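Local structure of lipopolysaccharide biosynthesis protein wbpB (Thermus thermophilus, 3O9Z) at residues Thr4-Gly10 and Val73-Ala79; His85-Ile89 and Ser101-Val106; Val129-Arg133 and His187-Leu191. The protein is an NAD-dependent dehydrogenase involved in making the sugar 2,3-diacetamido-2,3-dideoxy-D-mannuronic acid, and binds NAD together with 2-oxoglutarate. All coordinates share one frame; numbering follows the deposited sequence.

From the N terminus, interaction 1 comes first: strand 5-9 pairs with strand 75-78, closing a loop that contains helix 16-25, strand 29-34 and helix 56-68. Interaction 2 opens a few residues later and closes a much shorter loop, in which helix 85-94 returns through strand 98-101 to the loop at 101-106. Interaction 3 then joins 129-133, in the loop between strand 126-128 and helix 136-146, to helix 186-196 of the C-terminal domain. The three follow in series, neither nesting nor crossing. Strand 75-78 connects the first two through Ile78 and Glu102, while Ser101 and Val129 connect the last two; all three touch NAD.

Interaction 1. Residues Thr4-Gly10 and Val73-Ala79; sequences TRFALTG and VDYLSIA. With NAD (nicotinamide-adenine-dinucleotide), chain E.
Arg5 O is gripped by two successive backbone amides of the facing segment, Asp74 N and Tyr75 N, the nearer being Asp74 N at 2.8 Å. The second donor lies nearly on the line of the C=O bond, whereas the first comes in more bent, at a C=O...N angle of 142°. Asp74 also accepts: its OD2 takes the N-H of Arg5, with N at 2.8 Å, on the anti side of the carboxylate. The side chain reaches that amide because CG stands beside its own backbone N, and an aspartate is short enough for its carboxylate to reach the amide of the neighbouring strand. The Arg5 guanidinium turns instead to Glu71 O.

Beyond this start the two strands run parallel, with Ala7 N on Tyr75 O, Ser77 N on Ala7 O and Thr9 N on Ser77 O, the last at 2.8 Å. They are the central pair of the Rossmann fold's parallel sheet, with strand 29-34 on the far edge of 5-9. On one face Phe6 and Tyr75 run alongside each other, their rings inclined at 37°, and Phe6 CE2 rests 3.6 Å from Tyr75 CB. Ser77 OG, beside the same phenylalanine ring, bonds to Tyr270. The other face carries Ala7, whose small CB leaves room for Leu76 CD1 at 3.6 Å, and both touch Phe59 of helix 56-68.

At the C-terminal ends the strands meet the coenzyme. Thr9 CG2 packs against Leu76 CD1, its OG1 bonds to Gln88, and its CB lies 3.7 Å from NAD C2A of the adenine. Gly10, at a positive phi of 93°, has no CB to collide with Ala79 O, and that carbonyl oxygen approaches NAD C5D of the nicotinamide ribose.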
# COMPACT_ATOMS: atom_id res chain seq x y z
N THR A 4 13.09 27.30 -14.14
CA THR A 4 12.16 26.35 -14.75
C THR A 4 11.40 25.80 -13.57
O THR A 4 12.02 25.44 -12.59
CB THR A 4 12.92 25.22 -15.47
OG1 THR A 4 13.73 25.86 -16.47
CG2 THR A 4 11.92 24.35 -16.19
N ARG A 5 10.10 25.63 -13.75
CA ARG A 5 9.29 25.09 -12.65
C ARG A 5 8.98 23.62 -12.93
O ARG A 5 8.35 23.26 -13.94
CB ARG A 5 8.00 25.88 -12.49
CG ARG A 5 8.22 27.31 -11.99
CD ARG A 5 6.96 28.18 -12.19
NE ARG A 5 5.76 27.75 -11.47
CZ ARG A 5 5.57 27.85 -10.16
NH1 ARG A 5 4.42 27.47 -9.63
NH2 ARG A 5 6.54 28.32 -9.38
N PHE A 6 9.34 22.77 -11.95
CA PHE A 6 9.20 21.32 -12.08
C PHE A 6 8.21 20.77 -11.07
O PHE A 6 8.11 21.28 -9.93
CB PHE A 6 10.53 20.69 -11.73
CG PHE A 6 11.55 20.76 -12.82
CD1 PHE A 6 12.50 21.78 -12.80
CD2 PHE A 6 11.61 19.79 -13.79
CE1 PHE A 6 13.45 21.87 -13.83
CE2 PHE A 6 12.53 19.89 -14.84
CZ PHE A 6 13.51 20.87 -14.80
N ALA A 7 7.47 19.72 -11.44
CA ALA A 7 6.87 18.84 -10.43
C ALA A 7 7.55 17.49 -10.70
O ALA A 7 8.05 17.23 -11.80
CB ALA A 7 5.39 18.73 -10.63
N LEU A 8 7.60 16.64 -9.68
CA LEU A 8 8.35 15.36 -9.76
C LEU A 8 7.44 14.23 -9.30
O LEU A 8 6.79 14.35 -8.24
CB LEU A 8 9.64 15.37 -8.95
CG LEU A 8 10.35 14.02 -8.81
CD1 LEU A 8 10.87 13.52 -10.14
CD2 LEU A 8 11.51 14.23 -7.83
N THR A 9 7.38 13.12 -10.06
CA THR A 9 6.70 11.91 -9.59
C THR A 9 7.74 10.86 -9.23
O THR A 9 8.84 10.81 -9.79
CB THR A 9 5.72 11.31 -10.57
OG1 THR A 9 6.43 10.69 -11.64
CG2 THR A 9 4.84 12.43 -11.17
N GLY A 10 7.46 10.14 -8.14
CA GLY A 10 8.36 9.07 -7.71
C GLY A 10 9.38 9.54 -6.68
O GLY A 10 10.46 8.93 -6.58
N VAL A 73 3.35 24.54 -13.75
CA VAL A 73 4.67 23.98 -13.95
C VAL A 73 5.02 23.94 -15.46
O VAL A 73 4.14 23.73 -16.32
CB VAL A 73 4.91 22.58 -13.25
CG1 VAL A 73 4.84 22.80 -11.73
CG2 VAL A 73 3.90 21.54 -13.73
N ASP A 74 6.31 24.05 -15.67
CA ASP A 74 6.89 23.90 -17.03
C ASP A 74 7.12 22.43 -17.42
O ASP A 74 6.91 22.05 -18.58
CB ASP A 74 8.22 24.64 -17.05
CG ASP A 74 8.03 26.13 -16.83
OD1 ASP A 74 7.17 26.73 -17.51
OD2 ASP A 74 8.76 26.68 -15.97
N TYR A 75 7.47 21.59 -16.43
CA TYR A 75 7.91 20.23 -16.68
C TYR A 75 7.38 19.31 -15.55
O TYR A 75 7.42 19.68 -14.35
CB TYR A 75 9.43 20.14 -16.62
CG TYR A 75 10.05 20.28 -17.99
CD1 TYR A 75 10.28 19.16 -18.78
CD2 TYR A 75 10.30 21.52 -18.52
CE1 TYR A 75 10.82 19.26 -20.05
CE2 TYR A 75 10.82 21.65 -19.79
CZ TYR A 75 11.07 20.53 -20.54
OH TYR A 75 11.59 20.64 -21.81
N LEU A 76 6.89 18.16 -15.97
CA LEU A 76 6.71 17.05 -15.03
C LEU A 76 7.91 16.12 -15.22
O LEU A 76 8.00 15.50 -16.29
CB LEU A 76 5.38 16.36 -15.28
CG LEU A 76 5.08 15.27 -14.24
CD1 LEU A 76 4.94 15.91 -12.83
CD2 LEU A 76 3.84 14.58 -14.65
N SER A 77 8.77 15.97 -14.22
CA SER A 77 9.78 14.90 -14.21
C SER A 77 9.18 13.63 -13.63
O SER A 77 8.47 13.65 -12.62
CB SER A 77 10.99 15.29 -13.38
OG SER A 77 11.72 16.39 -13.89
N ILE A 78 9.49 12.50 -14.26
CA ILE A 78 8.74 11.28 -13.98
C ILE A 78 9.74 10.17 -13.62
O ILE A 78 10.50 9.69 -14.45
CB ILE A 78 7.85 10.84 -15.18
CG1 ILE A 78 6.74 11.89 -15.35
CG2 ILE A 78 7.27 9.46 -15.06
CD1 ILE A 78 6.01 11.80 -16.73
N ALA A 79 9.71 9.79 -12.34
CA ALA A 79 10.60 8.72 -11.81
C ALA A 79 9.77 7.61 -11.18
O ALA A 79 10.24 6.95 -10.22
CB ALA A 79 11.60 9.32 -10.86
PA NAD E . 11.85 2.59 -6.93
O1A NAD E . 13.00 2.81 -6.02
O2A NAD E . 10.94 1.35 -6.83
O5B NAD E . 11.02 3.92 -6.71
C5B NAD E . 9.80 3.97 -7.40
C4B NAD E . 8.93 5.07 -6.75
O4B NAD E . 7.73 5.31 -7.53
C3B NAD E . 8.43 4.56 -5.37
O3B NAD E . 8.78 5.47 -4.31
C2B NAD E . 6.92 4.38 -5.55
O2B NAD E . 6.14 4.60 -4.37
C1B NAD E . 6.68 5.52 -6.58
N9A NAD E . 5.37 5.35 -7.26
C8A NAD E . 4.53 4.30 -7.45
N7A NAD E . 3.43 4.68 -8.10
C5A NAD E . 3.50 6.04 -8.26
C6A NAD E . 2.65 7.05 -8.84
N6A NAD E . 1.42 6.71 -9.34
N1A NAD E . 3.18 8.27 -8.80
C2A NAD E . 4.34 8.69 -8.33
N3A NAD E . 5.15 7.77 -7.75
C4A NAD E . 4.74 6.49 -7.76
O3 NAD E . 12.38 2.64 -8.44
PN NAD E . 13.54 3.45 -9.11
O1N NAD E . 14.76 2.53 -9.23
O2N NAD E . 13.69 4.79 -8.46
O5D NAD E . 13.06 3.55 -10.63
C5D NAD E . 12.24 4.67 -10.88
C4D NAD E . 12.28 4.90 -12.40
O4D NAD E . 13.63 5.35 -12.68
C3D NAD E . 12.02 3.67 -13.28
O3D NAD E . 11.42 4.18 -14.51
C2D NAD E . 13.45 3.22 -13.62
O2D NAD E . 13.53 2.56 -14.87
C1D NAD E . 14.29 4.50 -13.62
N1N NAD E . 15.70 4.27 -13.28
C2N NAD E . 16.64 4.79 -14.05
C3N NAD E . 17.99 4.65 -13.82
C7N NAD E . 18.89 5.24 -14.83
O7N NAD E . 18.53 6.18 -15.57
N7N NAD E . 20.14 4.79 -14.78
C4N NAD E . 18.38 3.93 -12.68
C5N NAD E . 17.36 3.47 -11.85
C6N NAD E . 16.01 3.65 -12.13

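Interaction 2. Residues His85-Ile89 and Ser101-Val106; sequences HYPQI and SEKPLV. With NAD (nicotinamide-adenine-dinucleotide), chain E; AKG (2-oxoglutaric acid), chain F.
Ile89 CD1 sits at the apolar centre, 3.9 Å from Val106 CG1 and 4.0 Å from Leu105 CD1, with Ser101 CB a little farther off. Ile89 and Val106 cross at about a right angle, so a methyl end meets a methyl branch, and branched aliphatic residues suit this junction of helix and loop. Val106 CG1 also touches CB of Tyr86, three residues before Ile89 on the helix, whose hydroxyl goes to Arg90. Leu115 of helix 109-122 and Ile78 of strand 75-78 extend the apolar cluster.

Outward from there, His85 projects toward the loop. Its CG stands beside the backbone N (chi1 -66°), which sets one ring face against Ser101 OG, lying off-centre toward the rim. ND1 donates to Pro104 O at 2.8 Å, with the oxygen close to the ring plane. The peptide before Pro104 is cis, a bend that proline tolerates well. On the ring's other nitrogen, NE2 bonds to Ser80 O and comes 2.9 Å from NAD O3D. Leu105 O, buried beside His85 CB, has no polar partner.

At the polar edge the loop meets both ligands. Glu102 OE1 receives Lys103 N, while OE2 is held by His19 and His266. Lys103, folded back by bends at chi2 and chi3, sends NZ to NAD O2D and to AKG O5, each at 2.8 Å, and a third bond to Asn183 O.

The long lysine side chain, its NZ held by three acceptors, therefore joins the coenzyme ribose to the keto oxygen of 2-oxoglutarate, an arrangement consistent with hydride transfer between NAD C4N of the nicotinamide and the keto carbon AKG C2, which are 3.2 Å apart.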
# COMPACT_ATOMS: atom_id res chain seq x y z
N HIS A 85 4.78 5.60 -16.73
CA HIS A 85 5.34 6.70 -17.49
C HIS A 85 4.32 7.22 -18.53
O HIS A 85 4.10 8.45 -18.55
CB HIS A 85 6.66 6.30 -18.18
CG HIS A 85 7.79 6.00 -17.22
ND1 HIS A 85 9.02 5.59 -17.67
CD2 HIS A 85 7.83 5.96 -15.87
CE1 HIS A 85 9.80 5.36 -16.62
NE2 HIS A 85 9.12 5.59 -15.52
N TYR A 86 3.74 6.32 -19.31
CA TYR A 86 2.78 6.77 -20.36
C TYR A 86 1.64 7.61 -19.72
O TYR A 86 1.45 8.76 -20.20
CB TYR A 86 2.24 5.55 -21.12
CG TYR A 86 1.10 5.92 -22.06
CD1 TYR A 86 1.38 6.70 -23.17
CD2 TYR A 86 -0.17 5.44 -21.86
CE1 TYR A 86 0.36 7.04 -24.06
CE2 TYR A 86 -1.22 5.77 -22.75
CZ TYR A 86 -0.88 6.53 -23.85
OH TYR A 86 -1.88 6.86 -24.78
N PRO A 87 0.90 7.06 -18.72
CA PRO A 87 -0.25 7.88 -18.25
C PRO A 87 0.19 9.13 -17.52
O PRO A 87 -0.63 10.08 -17.44
CB PRO A 87 -1.08 6.91 -17.41
CG PRO A 87 -0.03 5.88 -16.94
CD PRO A 87 0.83 5.69 -18.20
N GLN A 88 1.38 9.16 -16.91
CA GLN A 88 1.89 10.37 -16.28
C GLN A 88 2.37 11.43 -17.26
O GLN A 88 2.27 12.63 -17.02
CB GLN A 88 2.94 10.13 -15.16
CG GLN A 88 2.32 9.35 -14.01
CD GLN A 88 3.23 9.22 -12.82
OE1 GLN A 88 4.45 9.24 -12.92
NE2 GLN A 88 2.57 9.16 -11.66
N ILE A 89 2.91 10.95 -18.39
CA ILE A 89 3.18 11.86 -19.50
C ILE A 89 1.83 12.35 -20.08
O ILE A 89 1.74 13.56 -20.29
CB ILE A 89 3.95 11.11 -20.59
CG1 ILE A 89 5.39 10.78 -20.15
CG2 ILE A 89 3.95 11.97 -21.87
CD1 ILE A 89 5.97 9.59 -20.96
N SER A 101 10.76 12.08 -18.72
CA SER A 101 10.53 10.79 -18.08
C SER A 101 11.81 9.97 -18.01
O SER A 101 12.63 9.97 -18.92
CB SER A 101 9.53 10.01 -18.89
OG SER A 101 9.21 8.76 -18.32
N GLU A 102 11.97 9.27 -16.88
CA GLU A 102 12.98 8.21 -16.85
C GLU A 102 12.80 7.25 -18.00
O GLU A 102 11.70 7.05 -18.52
CB GLU A 102 12.94 7.48 -15.50
CG GLU A 102 13.80 8.14 -14.44
CD GLU A 102 15.29 8.06 -14.74
OE1 GLU A 102 15.65 7.29 -15.70
OE2 GLU A 102 16.11 8.69 -14.03
N LYS A 103 13.88 6.51 -18.28
CA LYS A 103 13.80 5.36 -19.18
C LYS A 103 13.06 4.19 -18.53
O LYS A 103 12.96 4.11 -17.29
CB LYS A 103 15.20 4.93 -19.69
CG LYS A 103 16.32 4.87 -18.64
CD LYS A 103 16.09 3.95 -17.41
CE LYS A 103 15.95 2.47 -17.77
NZ LYS A 103 15.73 1.75 -16.43
N PRO A 104 12.48 3.31 -19.33
CA PRO A 104 12.17 3.48 -20.77
C PRO A 104 11.12 4.58 -20.85
O PRO A 104 10.26 4.67 -19.98
CB PRO A 104 11.54 2.13 -21.17
CG PRO A 104 10.87 1.65 -19.85
CD PRO A 104 11.86 2.09 -18.78
N LEU A 105 11.16 5.42 -21.89
CA LEU A 105 10.18 6.52 -21.97
C LEU A 105 8.74 6.03 -21.80
O LEU A 105 7.98 6.61 -21.00
CB LEU A 105 10.39 7.23 -23.35
CG LEU A 105 9.58 8.53 -23.60
CD1 LEU A 105 9.73 9.43 -22.39
CD2 LEU A 105 10.15 9.22 -24.85
N VAL A 106 8.34 5.00 -22.54
CA VAL A 106 7.11 4.27 -22.33
C VAL A 106 7.37 2.79 -22.62
O VAL A 106 8.50 2.44 -23.02
CB VAL A 106 5.92 4.77 -23.19
CG1 VAL A 106 5.62 6.26 -22.91
CG2 VAL A 106 6.25 4.58 -24.73
PA NAD E . 11.85 2.59 -6.93
O1A NAD E . 13.00 2.81 -6.02
O2A NAD E . 10.94 1.35 -6.83
O5B NAD E . 11.02 3.92 -6.71
C5B NAD E . 9.80 3.97 -7.40
C4B NAD E . 8.93 5.07 -6.75
O4B NAD E . 7.73 5.31 -7.53
C3B NAD E . 8.43 4.56 -5.37
O3B NAD E . 8.78 5.47 -4.31
C2B NAD E . 6.92 4.38 -5.55
O2B NAD E . 6.14 4.60 -4.37
C1B NAD E . 6.68 5.52 -6.58
N9A NAD E . 5.37 5.35 -7.26
C8A NAD E . 4.53 4.30 -7.45
N7A NAD E . 3.43 4.68 -8.10
C5A NAD E . 3.50 6.04 -8.26
C6A NAD E . 2.65 7.05 -8.84
N6A NAD E . 1.42 6.71 -9.34
N1A NAD E . 3.18 8.27 -8.80
C2A NAD E . 4.34 8.69 -8.33
N3A NAD E . 5.15 7.77 -7.75
C4A NAD E . 4.74 6.49 -7.76
O3 NAD E . 12.38 2.64 -8.44
PN NAD E . 13.54 3.45 -9.11
O1N NAD E . 14.76 2.53 -9.23
O2N NAD E . 13.69 4.79 -8.46
O5D NAD E . 13.06 3.55 -10.63
C5D NAD E . 12.24 4.67 -10.88
C4D NAD E . 12.28 4.90 -12.40
O4D NAD E . 13.63 5.35 -12.68
C3D NAD E . 12.02 3.67 -13.28
O3D NAD E . 11.42 4.18 -14.51
C2D NAD E . 13.45 3.22 -13.62
O2D NAD E . 13.53 2.56 -14.87
C1D NAD E . 14.29 4.50 -13.62
N1N NAD E . 15.70 4.27 -13.28
C2N NAD E . 16.64 4.79 -14.05
C3N NAD E . 17.99 4.65 -13.82
C7N NAD E . 18.89 5.24 -14.83
O7N NAD E . 18.53 6.18 -15.57
N7N NAD E . 20.14 4.79 -14.78
C4N NAD E . 18.38 3.93 -12.68
C5N NAD E . 17.36 3.47 -11.85
C6N NAD E . 16.01 3.65 -12.13
C1 AKG F . 17.82 0.63 -13.56
O1 AKG F . 18.19 -0.02 -12.55
O2 AKG F . 16.63 0.82 -13.81
C2 AKG F . 18.76 1.31 -14.43
O5 AKG F . 18.32 1.94 -15.39
C3 AKG F . 20.24 1.22 -14.18
C4 AKG F . 20.79 0.08 -15.04
C5 AKG F . 22.24 -0.25 -14.76
O3 AKG F . 22.63 -0.37 -13.58
O4 AKG F . 23.02 -0.39 -15.71

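Interaction 3. Residues Val129-Arg133 and His187-Leu191; sequences VLQLR and HFFDL. With NAD (nicotinamide-adenine-dinucleotide), chain E; AKG (2-oxoglutaric acid), chain F.
Arg133 meets Asp190 through an aliphatic stem that runs out extended from CG to NE. Beyond CB, CG and CD each pass 3.8 Å from Asp190 OD2. NE then donates to that oxygen at 2.8 Å, nearly straight at 172° and in the guanidinium plane, meeting the syn lone pair of OD2. NH2 closes the fork on Asp190 OD1 at 2.9 Å, on the syn side of OD1 but 27° out of the carboxylate plane, and has a weak second bond to Glu283 O. Replacing Arg133 by a leucine would probably leave the buried Asp190 carboxylate without its counter-charge and free to turn. Leu130 covers the same carboxylate, its CD1 3.5 Å from OD1.

Leu132 CD1 packs against Leu191 CB and, at 3.6 Å, the backbone oxygen of His187. Nearer the ligands, a water links Leu132 N to His187 ND1, and His187 NE2 donates to AKG O5 at 2.8 Å. Gln131 suits the nicotinamide because its amide is complementary: OE1 accepts from NAD N7N and NE2 donates to NAD O7N at 3.0 Å. The Gln131 amide plane stands 86° from the histidine ring, with NE2 3.4 Å from His187 CE1. As in the Gfo/Idh/MocA family, the cleft between the domains brings the nicotinamide to 2-oxoglutarate, bound here largely by residues such as Tyr158, Arg162 and His187.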
# COMPACT_ATOMS: atom_id res chain seq x y z
N VAL A 129 15.16 10.40 -20.15
CA VAL A 129 16.52 10.29 -19.62
C VAL A 129 17.20 9.05 -20.22
O VAL A 129 16.85 7.91 -19.91
CB VAL A 129 16.51 10.16 -18.08
CG1 VAL A 129 17.93 10.00 -17.49
CG2 VAL A 129 15.81 11.36 -17.49
N LEU A 130 18.17 9.30 -21.09
CA LEU A 130 18.99 8.22 -21.66
C LEU A 130 20.43 8.64 -21.44
O LEU A 130 21.06 9.23 -22.32
CB LEU A 130 18.71 8.05 -23.16
CG LEU A 130 17.35 7.39 -23.41
CD1 LEU A 130 16.77 7.71 -24.81
CD2 LEU A 130 17.36 5.91 -23.09
N GLN A 131 20.98 8.45 -20.25
CA GLN A 131 22.27 9.06 -19.98
C GLN A 131 23.41 8.49 -20.77
O GLN A 131 24.46 9.11 -20.81
CB GLN A 131 22.56 9.05 -18.47
CG GLN A 131 22.99 7.71 -17.90
CD GLN A 131 21.91 6.98 -17.12
OE1 GLN A 131 22.21 6.33 -16.11
NE2 GLN A 131 20.65 7.13 -17.52
N LEU A 132 23.28 7.29 -21.34
CA LEU A 132 24.39 6.82 -22.18
C LEU A 132 24.66 7.75 -23.36
O LEU A 132 25.80 7.84 -23.85
CB LEU A 132 24.17 5.38 -22.63
CG LEU A 132 24.20 4.32 -21.54
CD1 LEU A 132 24.13 2.93 -22.18
CD2 LEU A 132 25.44 4.48 -20.72
N ARG A 133 23.64 8.47 -23.82
CA ARG A 133 23.84 9.38 -24.95
C ARG A 133 24.64 10.63 -24.58
O ARG A 133 25.03 11.40 -25.47
CB ARG A 133 22.52 9.79 -25.60
CG ARG A 133 21.74 8.62 -26.16
CD ARG A 133 20.57 9.13 -26.97
NE ARG A 133 19.73 8.08 -27.51
CZ ARG A 133 19.06 8.21 -28.65
NH1 ARG A 133 19.15 9.33 -29.36
NH2 ARG A 133 18.27 7.23 -29.07
N HIS A 187 18.72 0.66 -21.94
CA HIS A 187 19.92 1.47 -22.04
C HIS A 187 20.73 1.04 -23.25
O HIS A 187 21.17 1.91 -24.01
CB HIS A 187 20.77 1.31 -20.78
CG HIS A 187 20.32 2.13 -19.61
ND1 HIS A 187 20.40 3.51 -19.59
CD2 HIS A 187 19.84 1.75 -18.41
CE1 HIS A 187 19.97 3.94 -18.41
NE2 HIS A 187 19.60 2.90 -17.69
N PHE A 188 21.01 -0.24 -23.35
CA PHE A 188 21.87 -0.66 -24.45
C PHE A 188 21.12 -0.81 -25.77
O PHE A 188 21.77 -0.57 -26.81
CB PHE A 188 22.78 -1.86 -24.10
CG PHE A 188 22.09 -3.20 -24.06
CD1 PHE A 188 21.77 -3.78 -22.86
CD2 PHE A 188 21.84 -3.89 -25.24
CE1 PHE A 188 21.15 -5.00 -22.81
CE2 PHE A 188 21.22 -5.12 -25.19
CZ PHE A 188 20.88 -5.66 -23.97
N PHE A 189 19.84 -1.20 -25.77
CA PHE A 189 19.10 -1.21 -27.04
C PHE A 189 19.12 0.22 -27.59
O PHE A 189 19.27 0.44 -28.81
CB PHE A 189 17.71 -1.85 -26.95
CG PHE A 189 17.78 -3.32 -26.68
CD1 PHE A 189 18.36 -4.20 -27.59
CD2 PHE A 189 17.27 -3.84 -25.50
CE1 PHE A 189 18.44 -5.55 -27.30
CE2 PHE A 189 17.31 -5.19 -25.25
CZ PHE A 189 17.94 -6.05 -26.11
N ASP A 190 18.93 1.21 -26.72
CA ASP A 190 18.96 2.59 -27.15
C ASP A 190 20.34 3.05 -27.62
O ASP A 190 20.45 3.73 -28.65
CB ASP A 190 18.38 3.49 -26.06
CG ASP A 190 18.34 4.92 -26.51
OD1 ASP A 190 17.36 5.25 -27.23
OD2 ASP A 190 19.32 5.63 -26.21
N LEU A 191 21.39 2.65 -26.90
CA LEU A 191 22.76 2.95 -27.32
C LEU A 191 23.00 2.41 -28.73
O LEU A 191 23.53 3.12 -29.59
CB LEU A 191 23.75 2.29 -26.34
CG LEU A 191 25.23 2.34 -26.75
CD1 LEU A 191 25.73 3.78 -26.89
CD2 LEU A 191 26.08 1.55 -25.74
PA NAD E . 11.85 2.59 -6.93
O1A NAD E . 13.00 2.81 -6.02
O2A NAD E . 10.94 1.35 -6.83
O5B NAD E . 11.02 3.92 -6.71
C5B NAD E . 9.80 3.97 -7.40
C4B NAD E . 8.93 5.07 -6.75
O4B NAD E . 7.73 5.31 -7.53
C3B NAD E . 8.43 4.56 -5.37
O3B NAD E . 8.78 5.47 -4.31
C2B NAD E . 6.92 4.38 -5.55
O2B NAD E . 6.14 4.60 -4.37
C1B NAD E . 6.68 5.52 -6.58
N9A NAD E . 5.37 5.35 -7.26
C8A NAD E . 4.53 4.30 -7.45
N7A NAD E . 3.43 4.68 -8.10
C5A NAD E . 3.50 6.04 -8.26
C6A NAD E . 2.65 7.05 -8.84
N6A NAD E . 1.42 6.71 -9.34
N1A NAD E . 3.18 8.27 -8.80
C2A NAD E . 4.34 8.69 -8.33
N3A NAD E . 5.15 7.77 -7.75
C4A NAD E . 4.74 6.49 -7.76
O3 NAD E . 12.38 2.64 -8.44
PN NAD E . 13.54 3.45 -9.11
O1N NAD E . 14.76 2.53 -9.23
O2N NAD E . 13.69 4.79 -8.46
O5D NAD E . 13.06 3.55 -10.63
C5D NAD E . 12.24 4.67 -10.88
C4D NAD E . 12.28 4.90 -12.40
O4D NAD E . 13.63 5.35 -12.68
C3D NAD E . 12.02 3.67 -13.28
O3D NAD E . 11.42 4.18 -14.51
C2D NAD E . 13.45 3.22 -13.62
O2D NAD E . 13.53 2.56 -14.87
C1D NAD E . 14.29 4.50 -13.62
N1N NAD E . 15.70 4.27 -13.28
C2N NAD E . 16.64 4.79 -14.05
C3N NAD E . 17.99 4.65 -13.82
C7N NAD E . 18.89 5.24 -14.83
O7N NAD E . 18.53 6.18 -15.57
N7N NAD E . 20.14 4.79 -14.78
C4N NAD E . 18.38 3.93 -12.68
C5N NAD E . 17.36 3.47 -11.85
C6N NAD E . 16.01 3.65 -12.13
C1 AKG F . 17.82 0.63 -13.56
O1 AKG F . 18.19 -0.02 -12.55
O2 AKG F . 16.63 0.82 -13.81
C2 AKG F . 18.76 1.31 -14.43
O5 AKG F . 18.32 1.94 -15.39
C3 AKG F . 20.24 1.22 -14.18
C4 AKG F . 20.79 0.08 -15.04
C5 AKG F . 22.24 -0.25 -14.76
O3 AKG F . 22.63 -0.37 -13.58
O4 AKG F . 23.02 -0.39 -15.71
O HOH W 1 20.88 5.62 -21.58